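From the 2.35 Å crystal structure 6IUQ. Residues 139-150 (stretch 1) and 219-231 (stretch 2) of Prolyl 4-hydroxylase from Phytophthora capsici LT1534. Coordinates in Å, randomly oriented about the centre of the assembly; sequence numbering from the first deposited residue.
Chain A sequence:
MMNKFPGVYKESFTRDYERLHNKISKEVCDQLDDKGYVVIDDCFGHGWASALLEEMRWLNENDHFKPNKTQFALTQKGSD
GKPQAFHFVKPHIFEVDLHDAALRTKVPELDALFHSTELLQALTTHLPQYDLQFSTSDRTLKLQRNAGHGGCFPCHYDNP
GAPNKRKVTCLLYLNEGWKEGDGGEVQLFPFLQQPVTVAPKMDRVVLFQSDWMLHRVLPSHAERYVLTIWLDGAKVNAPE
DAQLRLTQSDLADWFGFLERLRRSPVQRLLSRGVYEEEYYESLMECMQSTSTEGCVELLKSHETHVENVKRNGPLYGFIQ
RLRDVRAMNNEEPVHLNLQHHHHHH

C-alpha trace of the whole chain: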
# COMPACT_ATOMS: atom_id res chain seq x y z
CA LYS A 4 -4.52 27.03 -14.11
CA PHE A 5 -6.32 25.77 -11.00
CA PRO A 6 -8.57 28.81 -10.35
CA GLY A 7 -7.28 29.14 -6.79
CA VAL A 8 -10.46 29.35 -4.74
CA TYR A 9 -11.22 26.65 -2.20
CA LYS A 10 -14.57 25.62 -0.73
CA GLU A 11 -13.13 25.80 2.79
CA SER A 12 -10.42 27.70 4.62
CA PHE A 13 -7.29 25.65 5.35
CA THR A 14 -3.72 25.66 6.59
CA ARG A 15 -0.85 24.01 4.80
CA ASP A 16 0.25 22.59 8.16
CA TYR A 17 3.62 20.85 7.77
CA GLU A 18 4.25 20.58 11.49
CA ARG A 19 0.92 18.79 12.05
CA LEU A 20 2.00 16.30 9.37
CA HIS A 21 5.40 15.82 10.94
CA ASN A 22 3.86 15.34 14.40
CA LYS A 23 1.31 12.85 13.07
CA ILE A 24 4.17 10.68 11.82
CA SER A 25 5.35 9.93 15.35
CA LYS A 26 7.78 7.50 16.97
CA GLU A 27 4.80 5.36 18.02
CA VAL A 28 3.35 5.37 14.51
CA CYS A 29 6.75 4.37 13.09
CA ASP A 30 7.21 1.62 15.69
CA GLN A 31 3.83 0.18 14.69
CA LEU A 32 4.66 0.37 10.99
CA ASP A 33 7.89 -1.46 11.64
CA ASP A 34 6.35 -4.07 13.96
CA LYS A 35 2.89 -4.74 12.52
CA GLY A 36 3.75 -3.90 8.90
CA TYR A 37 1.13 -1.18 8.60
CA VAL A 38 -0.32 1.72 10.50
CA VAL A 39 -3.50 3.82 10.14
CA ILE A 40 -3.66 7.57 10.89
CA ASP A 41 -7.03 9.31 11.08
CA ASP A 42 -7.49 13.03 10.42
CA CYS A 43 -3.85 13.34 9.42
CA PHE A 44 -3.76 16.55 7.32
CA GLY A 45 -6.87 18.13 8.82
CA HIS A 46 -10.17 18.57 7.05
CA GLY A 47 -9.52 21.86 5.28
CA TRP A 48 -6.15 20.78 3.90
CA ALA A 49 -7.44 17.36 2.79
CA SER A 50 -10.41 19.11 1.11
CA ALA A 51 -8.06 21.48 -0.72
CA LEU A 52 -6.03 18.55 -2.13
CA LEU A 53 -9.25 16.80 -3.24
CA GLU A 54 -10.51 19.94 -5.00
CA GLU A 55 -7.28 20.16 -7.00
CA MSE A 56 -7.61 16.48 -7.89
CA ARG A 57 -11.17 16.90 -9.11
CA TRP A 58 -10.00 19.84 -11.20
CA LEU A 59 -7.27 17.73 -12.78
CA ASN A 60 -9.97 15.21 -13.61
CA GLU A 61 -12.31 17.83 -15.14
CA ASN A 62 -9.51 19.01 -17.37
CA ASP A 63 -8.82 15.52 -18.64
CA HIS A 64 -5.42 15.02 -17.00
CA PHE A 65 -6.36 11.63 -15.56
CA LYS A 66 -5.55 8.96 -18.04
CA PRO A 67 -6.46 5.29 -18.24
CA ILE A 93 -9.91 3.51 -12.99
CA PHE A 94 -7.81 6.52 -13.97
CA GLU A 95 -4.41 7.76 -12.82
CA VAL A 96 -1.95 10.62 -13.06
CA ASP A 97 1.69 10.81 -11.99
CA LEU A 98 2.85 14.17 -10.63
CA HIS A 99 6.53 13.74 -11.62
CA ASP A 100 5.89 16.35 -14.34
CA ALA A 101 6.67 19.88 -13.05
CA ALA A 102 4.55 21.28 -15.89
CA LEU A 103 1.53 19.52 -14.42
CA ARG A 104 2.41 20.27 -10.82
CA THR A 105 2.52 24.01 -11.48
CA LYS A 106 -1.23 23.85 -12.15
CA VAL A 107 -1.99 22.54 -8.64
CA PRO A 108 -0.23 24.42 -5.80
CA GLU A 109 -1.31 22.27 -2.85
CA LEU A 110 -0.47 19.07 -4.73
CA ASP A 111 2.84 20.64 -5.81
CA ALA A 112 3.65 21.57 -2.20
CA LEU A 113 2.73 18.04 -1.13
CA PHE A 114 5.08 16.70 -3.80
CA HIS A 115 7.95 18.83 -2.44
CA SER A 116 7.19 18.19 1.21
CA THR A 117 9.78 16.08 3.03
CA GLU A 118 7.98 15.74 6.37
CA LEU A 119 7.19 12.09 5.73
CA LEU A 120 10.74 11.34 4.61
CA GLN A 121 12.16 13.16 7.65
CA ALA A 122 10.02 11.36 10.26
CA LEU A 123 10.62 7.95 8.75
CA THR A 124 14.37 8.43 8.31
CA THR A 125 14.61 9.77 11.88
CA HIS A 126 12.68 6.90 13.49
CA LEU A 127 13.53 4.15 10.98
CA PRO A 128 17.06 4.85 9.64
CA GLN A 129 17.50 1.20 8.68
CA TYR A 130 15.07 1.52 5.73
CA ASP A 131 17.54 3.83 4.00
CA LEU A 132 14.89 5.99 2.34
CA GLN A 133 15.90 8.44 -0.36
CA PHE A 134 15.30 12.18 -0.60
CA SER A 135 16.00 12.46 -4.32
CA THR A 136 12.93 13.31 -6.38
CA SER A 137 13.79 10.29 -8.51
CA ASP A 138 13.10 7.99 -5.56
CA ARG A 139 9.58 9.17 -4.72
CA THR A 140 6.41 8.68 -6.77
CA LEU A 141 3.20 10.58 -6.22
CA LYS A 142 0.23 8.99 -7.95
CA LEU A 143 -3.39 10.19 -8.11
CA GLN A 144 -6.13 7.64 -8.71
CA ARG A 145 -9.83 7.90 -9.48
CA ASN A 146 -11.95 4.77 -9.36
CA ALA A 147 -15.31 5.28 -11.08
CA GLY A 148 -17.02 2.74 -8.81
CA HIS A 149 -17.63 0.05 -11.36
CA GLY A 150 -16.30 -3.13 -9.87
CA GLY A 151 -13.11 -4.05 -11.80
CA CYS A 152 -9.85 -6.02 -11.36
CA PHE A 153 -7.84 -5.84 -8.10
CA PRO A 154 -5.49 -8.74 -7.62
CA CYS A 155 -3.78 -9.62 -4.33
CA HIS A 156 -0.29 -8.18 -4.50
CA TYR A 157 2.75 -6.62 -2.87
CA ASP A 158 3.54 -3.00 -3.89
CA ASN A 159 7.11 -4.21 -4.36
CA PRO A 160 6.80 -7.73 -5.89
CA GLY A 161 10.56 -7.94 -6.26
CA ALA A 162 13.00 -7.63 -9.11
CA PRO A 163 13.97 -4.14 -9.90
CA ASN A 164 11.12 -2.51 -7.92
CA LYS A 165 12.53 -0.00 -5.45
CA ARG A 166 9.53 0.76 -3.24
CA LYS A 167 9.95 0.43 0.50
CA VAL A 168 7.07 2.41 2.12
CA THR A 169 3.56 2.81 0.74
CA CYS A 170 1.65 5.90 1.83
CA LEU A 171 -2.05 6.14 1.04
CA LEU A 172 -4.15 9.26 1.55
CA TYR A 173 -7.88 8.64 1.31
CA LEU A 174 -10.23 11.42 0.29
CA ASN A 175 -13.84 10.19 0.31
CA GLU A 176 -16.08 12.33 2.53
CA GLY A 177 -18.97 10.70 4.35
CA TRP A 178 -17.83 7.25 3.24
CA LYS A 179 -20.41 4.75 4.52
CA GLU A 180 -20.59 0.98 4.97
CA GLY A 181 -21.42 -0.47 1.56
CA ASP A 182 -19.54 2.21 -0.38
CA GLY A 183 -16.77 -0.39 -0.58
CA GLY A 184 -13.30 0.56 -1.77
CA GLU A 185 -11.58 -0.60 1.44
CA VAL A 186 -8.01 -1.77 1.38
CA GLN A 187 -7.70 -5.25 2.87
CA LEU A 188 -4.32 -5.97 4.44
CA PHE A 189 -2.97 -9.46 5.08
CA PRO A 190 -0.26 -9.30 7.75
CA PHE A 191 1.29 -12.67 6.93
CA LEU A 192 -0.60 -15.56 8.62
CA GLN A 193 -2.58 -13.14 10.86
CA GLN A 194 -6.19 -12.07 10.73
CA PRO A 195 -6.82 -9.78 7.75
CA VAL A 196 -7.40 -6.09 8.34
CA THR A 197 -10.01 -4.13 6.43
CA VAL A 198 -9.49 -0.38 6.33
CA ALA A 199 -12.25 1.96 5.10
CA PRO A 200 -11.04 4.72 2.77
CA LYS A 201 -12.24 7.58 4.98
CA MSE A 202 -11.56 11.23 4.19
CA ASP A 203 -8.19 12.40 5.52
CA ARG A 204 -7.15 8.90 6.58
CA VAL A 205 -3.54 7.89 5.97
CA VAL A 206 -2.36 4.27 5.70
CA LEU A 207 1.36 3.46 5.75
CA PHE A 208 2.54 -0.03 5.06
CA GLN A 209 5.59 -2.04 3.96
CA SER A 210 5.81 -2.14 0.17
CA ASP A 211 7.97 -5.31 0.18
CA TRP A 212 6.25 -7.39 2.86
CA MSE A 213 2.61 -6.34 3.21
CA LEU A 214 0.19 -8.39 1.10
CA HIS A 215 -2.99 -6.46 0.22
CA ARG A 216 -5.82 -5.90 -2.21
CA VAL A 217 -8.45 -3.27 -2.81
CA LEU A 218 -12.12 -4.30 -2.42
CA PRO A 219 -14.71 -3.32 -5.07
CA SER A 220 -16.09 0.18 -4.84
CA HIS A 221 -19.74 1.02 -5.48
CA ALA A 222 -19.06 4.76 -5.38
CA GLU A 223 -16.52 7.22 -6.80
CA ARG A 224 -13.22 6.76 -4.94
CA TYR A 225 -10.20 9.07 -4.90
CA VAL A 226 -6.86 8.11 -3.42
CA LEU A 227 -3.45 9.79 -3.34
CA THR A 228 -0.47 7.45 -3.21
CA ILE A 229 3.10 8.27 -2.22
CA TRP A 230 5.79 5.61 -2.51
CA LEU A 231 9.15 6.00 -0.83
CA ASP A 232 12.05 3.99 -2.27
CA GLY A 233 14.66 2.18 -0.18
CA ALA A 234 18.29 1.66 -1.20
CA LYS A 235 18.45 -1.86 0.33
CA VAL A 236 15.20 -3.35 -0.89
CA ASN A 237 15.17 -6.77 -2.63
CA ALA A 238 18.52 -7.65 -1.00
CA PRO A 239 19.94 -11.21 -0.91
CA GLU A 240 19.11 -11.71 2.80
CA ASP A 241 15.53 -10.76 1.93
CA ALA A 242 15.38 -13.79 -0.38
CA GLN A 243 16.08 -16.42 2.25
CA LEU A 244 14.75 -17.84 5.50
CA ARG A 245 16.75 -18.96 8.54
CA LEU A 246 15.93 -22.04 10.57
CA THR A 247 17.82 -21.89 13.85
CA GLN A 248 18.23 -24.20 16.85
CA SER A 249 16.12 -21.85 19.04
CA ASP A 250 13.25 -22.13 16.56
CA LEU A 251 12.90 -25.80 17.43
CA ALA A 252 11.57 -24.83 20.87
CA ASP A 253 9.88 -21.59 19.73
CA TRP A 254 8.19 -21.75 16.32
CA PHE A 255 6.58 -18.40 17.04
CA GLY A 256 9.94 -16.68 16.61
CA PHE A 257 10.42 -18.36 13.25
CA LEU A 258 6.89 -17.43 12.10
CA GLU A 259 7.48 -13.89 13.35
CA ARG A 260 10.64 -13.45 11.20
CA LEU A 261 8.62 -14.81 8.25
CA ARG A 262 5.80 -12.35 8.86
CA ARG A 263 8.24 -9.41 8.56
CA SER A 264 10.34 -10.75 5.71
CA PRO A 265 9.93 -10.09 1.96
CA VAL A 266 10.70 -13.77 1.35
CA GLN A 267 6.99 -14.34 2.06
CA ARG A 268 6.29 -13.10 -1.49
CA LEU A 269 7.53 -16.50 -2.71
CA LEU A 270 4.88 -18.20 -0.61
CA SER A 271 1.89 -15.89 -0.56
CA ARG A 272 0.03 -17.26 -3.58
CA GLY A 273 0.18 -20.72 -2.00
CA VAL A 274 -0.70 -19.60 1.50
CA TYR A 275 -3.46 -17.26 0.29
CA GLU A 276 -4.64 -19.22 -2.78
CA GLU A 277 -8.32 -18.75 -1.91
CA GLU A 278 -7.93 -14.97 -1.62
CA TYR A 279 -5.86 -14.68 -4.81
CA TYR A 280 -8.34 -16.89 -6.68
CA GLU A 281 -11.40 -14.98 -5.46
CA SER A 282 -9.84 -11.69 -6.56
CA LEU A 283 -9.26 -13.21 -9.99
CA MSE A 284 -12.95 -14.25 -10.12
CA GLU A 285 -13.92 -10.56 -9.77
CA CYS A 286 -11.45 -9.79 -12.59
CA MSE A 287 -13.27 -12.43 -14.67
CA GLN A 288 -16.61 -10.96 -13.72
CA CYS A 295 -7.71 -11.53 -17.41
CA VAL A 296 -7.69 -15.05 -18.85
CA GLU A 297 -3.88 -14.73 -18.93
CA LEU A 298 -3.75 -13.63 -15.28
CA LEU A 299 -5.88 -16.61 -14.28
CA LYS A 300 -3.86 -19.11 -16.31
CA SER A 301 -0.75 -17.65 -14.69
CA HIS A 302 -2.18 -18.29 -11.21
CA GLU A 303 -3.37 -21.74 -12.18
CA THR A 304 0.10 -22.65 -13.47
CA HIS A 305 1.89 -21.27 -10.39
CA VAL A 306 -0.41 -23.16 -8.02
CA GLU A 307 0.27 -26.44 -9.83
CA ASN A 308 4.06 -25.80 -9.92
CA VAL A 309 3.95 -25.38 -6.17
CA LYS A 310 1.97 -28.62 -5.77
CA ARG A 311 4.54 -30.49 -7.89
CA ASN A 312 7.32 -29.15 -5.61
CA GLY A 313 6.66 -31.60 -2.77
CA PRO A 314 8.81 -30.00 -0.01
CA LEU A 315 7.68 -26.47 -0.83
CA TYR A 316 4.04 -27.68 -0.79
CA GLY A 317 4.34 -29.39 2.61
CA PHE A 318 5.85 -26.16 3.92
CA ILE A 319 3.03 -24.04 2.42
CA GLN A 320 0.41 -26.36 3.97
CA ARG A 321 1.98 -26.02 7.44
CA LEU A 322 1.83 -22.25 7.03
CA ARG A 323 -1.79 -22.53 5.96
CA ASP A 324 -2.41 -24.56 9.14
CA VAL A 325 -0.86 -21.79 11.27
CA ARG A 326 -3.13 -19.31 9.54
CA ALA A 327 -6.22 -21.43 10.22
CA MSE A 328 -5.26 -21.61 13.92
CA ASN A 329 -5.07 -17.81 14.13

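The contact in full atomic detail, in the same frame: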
# COMPACT_ATOMS: atom_id res chain seq x y z
N ARG A 139 10.92 9.02 -5.27
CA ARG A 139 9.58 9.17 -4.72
C ARG A 139 8.64 9.18 -5.92
O ARG A 139 9.00 9.65 -7.00
CB ARG A 139 9.42 10.45 -3.87
CG ARG A 139 9.13 11.70 -4.71
CD ARG A 139 9.15 12.99 -3.92
NE ARG A 139 10.40 13.17 -3.18
CZ ARG A 139 10.75 14.32 -2.60
NH1 ARG A 139 9.95 15.36 -2.69
NH2 ARG A 139 11.90 14.43 -1.94
N THR A 140 7.44 8.64 -5.74
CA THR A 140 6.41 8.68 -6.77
C THR A 140 5.16 9.19 -6.11
O THR A 140 4.80 8.72 -5.04
CB THR A 140 6.12 7.27 -7.38
OG1 THR A 140 7.23 6.83 -8.16
CG2 THR A 140 4.87 7.30 -8.26
N LEU A 141 4.48 10.13 -6.75
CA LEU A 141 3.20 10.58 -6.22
C LEU A 141 2.13 10.33 -7.26
O LEU A 141 2.08 10.98 -8.31
CB LEU A 141 3.28 12.06 -5.84
CG LEU A 141 2.19 12.60 -4.92
CD1 LEU A 141 2.80 13.65 -3.99
CD2 LEU A 141 1.02 13.16 -5.70
N LYS A 142 1.25 9.38 -6.98
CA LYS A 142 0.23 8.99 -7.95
C LYS A 142 -1.18 9.37 -7.47
O LYS A 142 -1.52 9.19 -6.29
CB LYS A 142 0.32 7.48 -8.22
CG LYS A 142 -0.66 6.96 -9.25
CD LYS A 142 -0.43 5.48 -9.61
CE LYS A 142 -1.12 4.51 -8.63
NZ LYS A 142 -2.61 4.66 -8.51
N LEU A 143 -1.98 9.93 -8.37
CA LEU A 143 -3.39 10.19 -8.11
C LEU A 143 -4.23 9.13 -8.81
O LEU A 143 -3.94 8.75 -9.94
CB LEU A 143 -3.79 11.58 -8.59
CG LEU A 143 -2.93 12.74 -8.10
CD1 LEU A 143 -3.47 14.05 -8.65
CD2 LEU A 143 -2.88 12.77 -6.58
N GLN A 144 -5.28 8.67 -8.14
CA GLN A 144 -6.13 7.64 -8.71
C GLN A 144 -7.61 7.92 -8.49
O GLN A 144 -8.04 8.19 -7.37
CB GLN A 144 -5.79 6.27 -8.12
CG GLN A 144 -6.73 5.17 -8.59
CD GLN A 144 -6.33 3.80 -8.09
OE1 GLN A 144 -6.85 3.32 -7.08
NE2 GLN A 144 -5.41 3.15 -8.81
N ARG A 145 -8.38 7.86 -9.57
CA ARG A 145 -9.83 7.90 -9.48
C ARG A 145 -10.39 6.55 -9.90
O ARG A 145 -10.04 6.02 -10.96
CB ARG A 145 -10.40 9.03 -10.35
CG ARG A 145 -11.86 9.38 -10.03
CD ARG A 145 -12.41 10.46 -10.98
NE ARG A 145 -12.72 9.90 -12.29
CZ ARG A 145 -13.92 9.47 -12.65
NH1 ARG A 145 -14.95 9.57 -11.80
NH2 ARG A 145 -14.10 8.97 -13.86
N ASN A 146 -11.23 5.99 -9.05
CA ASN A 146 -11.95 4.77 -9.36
C ASN A 146 -13.42 5.11 -9.52
O ASN A 146 -14.07 5.55 -8.56
CB ASN A 146 -11.74 3.71 -8.27
CG ASN A 146 -12.51 2.43 -8.52
OD1 ASN A 146 -13.16 2.27 -9.56
ND2 ASN A 146 -12.42 1.49 -7.58
N ALA A 147 -13.94 4.91 -10.73
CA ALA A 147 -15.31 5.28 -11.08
C ALA A 147 -16.36 4.68 -10.14
O ALA A 147 -17.39 5.31 -9.88
CB ALA A 147 -15.61 4.86 -12.51
N GLY A 148 -16.08 3.48 -9.64
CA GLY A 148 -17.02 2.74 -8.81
C GLY A 148 -17.70 1.68 -9.64
O GLY A 148 -18.89 1.48 -9.56
N HIS A 149 -16.97 1.00 -10.50
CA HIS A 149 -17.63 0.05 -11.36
C HIS A 149 -17.17 -1.39 -11.19
O HIS A 149 -17.00 -2.11 -12.15
CB HIS A 149 -17.39 0.50 -12.79
CG HIS A 149 -18.16 -0.26 -13.83
ND1 HIS A 149 -17.71 -0.40 -15.12
CD2 HIS A 149 -19.36 -0.89 -13.77
CE1 HIS A 149 -18.60 -1.09 -15.82
NE2 HIS A 149 -19.60 -1.41 -15.02
N GLY A 150 -16.93 -1.83 -9.97
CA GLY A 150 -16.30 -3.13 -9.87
C GLY A 150 -14.94 -3.00 -10.56
O GLY A 150 -14.38 -1.91 -10.56
N PRO A 219 -13.91 -4.04 -4.08
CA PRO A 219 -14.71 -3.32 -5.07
C PRO A 219 -15.40 -2.11 -4.47
O PRO A 219 -15.90 -2.17 -3.35
CB PRO A 219 -15.75 -4.35 -5.53
CG PRO A 219 -15.12 -5.69 -5.25
CD PRO A 219 -14.28 -5.47 -4.01
N SER A 220 -15.42 -1.03 -5.24
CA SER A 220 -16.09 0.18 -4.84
C SER A 220 -17.41 0.32 -5.58
O SER A 220 -17.50 0.01 -6.77
CB SER A 220 -15.18 1.39 -5.12
OG SER A 220 -15.61 2.54 -4.39
N HIS A 221 -18.44 0.79 -4.88
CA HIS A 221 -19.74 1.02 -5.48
C HIS A 221 -20.01 2.51 -5.59
O HIS A 221 -21.11 2.93 -5.93
CB HIS A 221 -20.82 0.34 -4.65
CG HIS A 221 -20.52 -1.10 -4.38
ND1 HIS A 221 -20.46 -1.62 -3.10
CD2 HIS A 221 -20.24 -2.13 -5.22
CE1 HIS A 221 -20.16 -2.91 -3.17
NE2 HIS A 221 -20.02 -3.24 -4.44
N ALA A 222 -18.98 3.31 -5.30
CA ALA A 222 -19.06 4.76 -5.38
C ALA A 222 -17.74 5.30 -5.93
O ALA A 222 -16.75 4.57 -5.96
CB ALA A 222 -19.36 5.36 -4.01
N GLU A 223 -17.75 6.55 -6.36
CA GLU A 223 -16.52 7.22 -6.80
C GLU A 223 -15.52 7.24 -5.64
O GLU A 223 -15.89 7.50 -4.50
CB GLU A 223 -16.82 8.65 -7.28
CG GLU A 223 -15.64 9.31 -8.01
CD GLU A 223 -15.92 10.76 -8.38
OE1 GLU A 223 -16.34 11.54 -7.50
OE2 GLU A 223 -15.71 11.12 -9.57
N ARG A 224 -14.26 6.93 -5.95
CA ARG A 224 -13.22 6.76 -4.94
C ARG A 224 -11.94 7.44 -5.41
O ARG A 224 -11.39 7.09 -6.46
CB ARG A 224 -12.96 5.27 -4.65
CG ARG A 224 -11.92 4.91 -3.57
CD ARG A 224 -11.49 3.44 -3.74
NE ARG A 224 -10.77 2.81 -2.63
CZ ARG A 224 -9.49 2.46 -2.68
NH1 ARG A 224 -8.78 2.71 -3.79
NH2 ARG A 224 -8.90 1.87 -1.64
N TYR A 225 -11.48 8.43 -4.65
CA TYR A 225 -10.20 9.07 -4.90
C TYR A 225 -9.18 8.63 -3.87
O TYR A 225 -9.50 8.48 -2.69
CB TYR A 225 -10.32 10.59 -4.85
CG TYR A 225 -10.85 11.25 -6.10
CD1 TYR A 225 -10.00 11.59 -7.15
CD2 TYR A 225 -12.19 11.59 -6.21
CE1 TYR A 225 -10.48 12.22 -8.28
CE2 TYR A 225 -12.68 12.22 -7.34
CZ TYR A 225 -11.82 12.54 -8.37
OH TYR A 225 -12.30 13.17 -9.50
N VAL A 226 -7.95 8.41 -4.33
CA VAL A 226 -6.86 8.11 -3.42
C VAL A 226 -5.56 8.74 -3.92
O VAL A 226 -5.30 8.79 -5.12
CB VAL A 226 -6.68 6.58 -3.23
CG1 VAL A 226 -6.50 5.87 -4.57
CG2 VAL A 226 -5.52 6.31 -2.30
N LEU A 227 -4.76 9.25 -3.00
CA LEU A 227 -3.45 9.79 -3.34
C LEU A 227 -2.41 8.83 -2.80
O LEU A 227 -2.45 8.48 -1.63
CB LEU A 227 -3.30 11.21 -2.77
CG LEU A 227 -2.00 12.00 -2.90
CD1 LEU A 227 -2.35 13.50 -2.90
CD2 LEU A 227 -1.02 11.68 -1.78
N THR A 228 -1.49 8.39 -3.64
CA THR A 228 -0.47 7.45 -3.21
C THR A 228 0.93 8.05 -3.28
O THR A 228 1.30 8.62 -4.29
CB THR A 228 -0.48 6.17 -4.05
OG1 THR A 228 -1.80 5.63 -4.07
CG2 THR A 228 0.49 5.13 -3.48
N ILE A 229 1.69 7.92 -2.21
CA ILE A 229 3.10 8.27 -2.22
C ILE A 229 3.92 7.01 -1.92
O ILE A 229 3.65 6.29 -0.95
CB ILE A 229 3.44 9.35 -1.17
CG1 ILE A 229 2.63 10.62 -1.43
CG2 ILE A 229 4.91 9.67 -1.18
CD1 ILE A 229 2.73 11.65 -0.29
N TRP A 230 4.90 6.72 -2.76
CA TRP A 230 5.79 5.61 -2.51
C TRP A 230 7.17 6.14 -2.22
O TRP A 230 7.67 6.99 -2.94
CB TRP A 230 5.86 4.66 -3.70
CG TRP A 230 4.73 3.69 -3.77
CD1 TRP A 230 4.51 2.63 -2.94
CD2 TRP A 230 3.69 3.67 -4.74
NE1 TRP A 230 3.37 1.96 -3.32
CE2 TRP A 230 2.85 2.57 -4.43
CE3 TRP A 230 3.37 4.48 -5.84
CZ2 TRP A 230 1.72 2.25 -5.18
CZ3 TRP A 230 2.23 4.16 -6.59
CH2 TRP A 230 1.42 3.05 -6.25
N LEU A 231 7.78 5.63 -1.16
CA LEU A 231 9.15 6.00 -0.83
C LEU A 231 10.09 4.84 -1.12
O LEU A 231 9.89 3.73 -0.61
CB LEU A 231 9.22 6.44 0.63
CG LEU A 231 8.29 7.63 0.93
CD1 LEU A 231 8.50 8.16 2.32
CD2 LEU A 231 8.44 8.76 -0.13
O HOH W 1 -3.08 6.66 -6.08

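The two stretches form an antiparallel pair of β-strands, 139-146 and 224-231, held by an unbroken ladder of backbone hydrogen bonds and flanked at one end by a salt bridge and a close loop contact at Gly148. The strand axes approach to 4.7 Å, with N-to-C directions 166° apart. Thr140 with Trp230, Lys142 with Thr228, Gln144 with Val226 and Asn146 with Arg224 are the hydrogen-bonded pairs, each bonding in both directions; in the Lys142-Thr228 pair, Thr228 N donates almost linearly to Lys142 O and Lys142 N donates to Thr228 O, both at 2.8 Å.

Side chains alternate between the faces of the sheet. On one face, Leu141, Leu143, Leu227 and Ile229 make an apolar cluster, in which Leu143 CD2 lies 3.8 Å from Leu227 CD1 and Leu141 CD1 4.0 Å from Ile229 CG1. Further along this face, Arg145 packs its aliphatic part over the Tyr225 ring, with CG 3.8 Å from the ring centroid and 22° off the normal. Arg145 NH1 then forms a salt bridge with Glu223 OE2 at 2.8 Å, with the oxygen near the guanidinium plane.

The other face is more polar. Lys142 CE meets the edge of the Trp230 indole, 3.8 Å from CH2, as does Thr140 CG2, 4.0 Å from CE3. A water joins the strands here, donating to Lys142 O (3.0 Å) and Val226 O (3.2 Å), accepting from Lys142 NZ (3.2 Å) and hydrogen-bonding Thr228 OG1 (2.6 Å).

Beyond the ladder, Asn146 OD1 accepts a hydrogen bond from Gly148 N (3.2 Å). Gly148, though poorly ordered, has a positive phi of 101°, and a CB there would point toward the other stretch and fall 2.7 Å from Ala222 O, a clash that its lack of a side chain avoids.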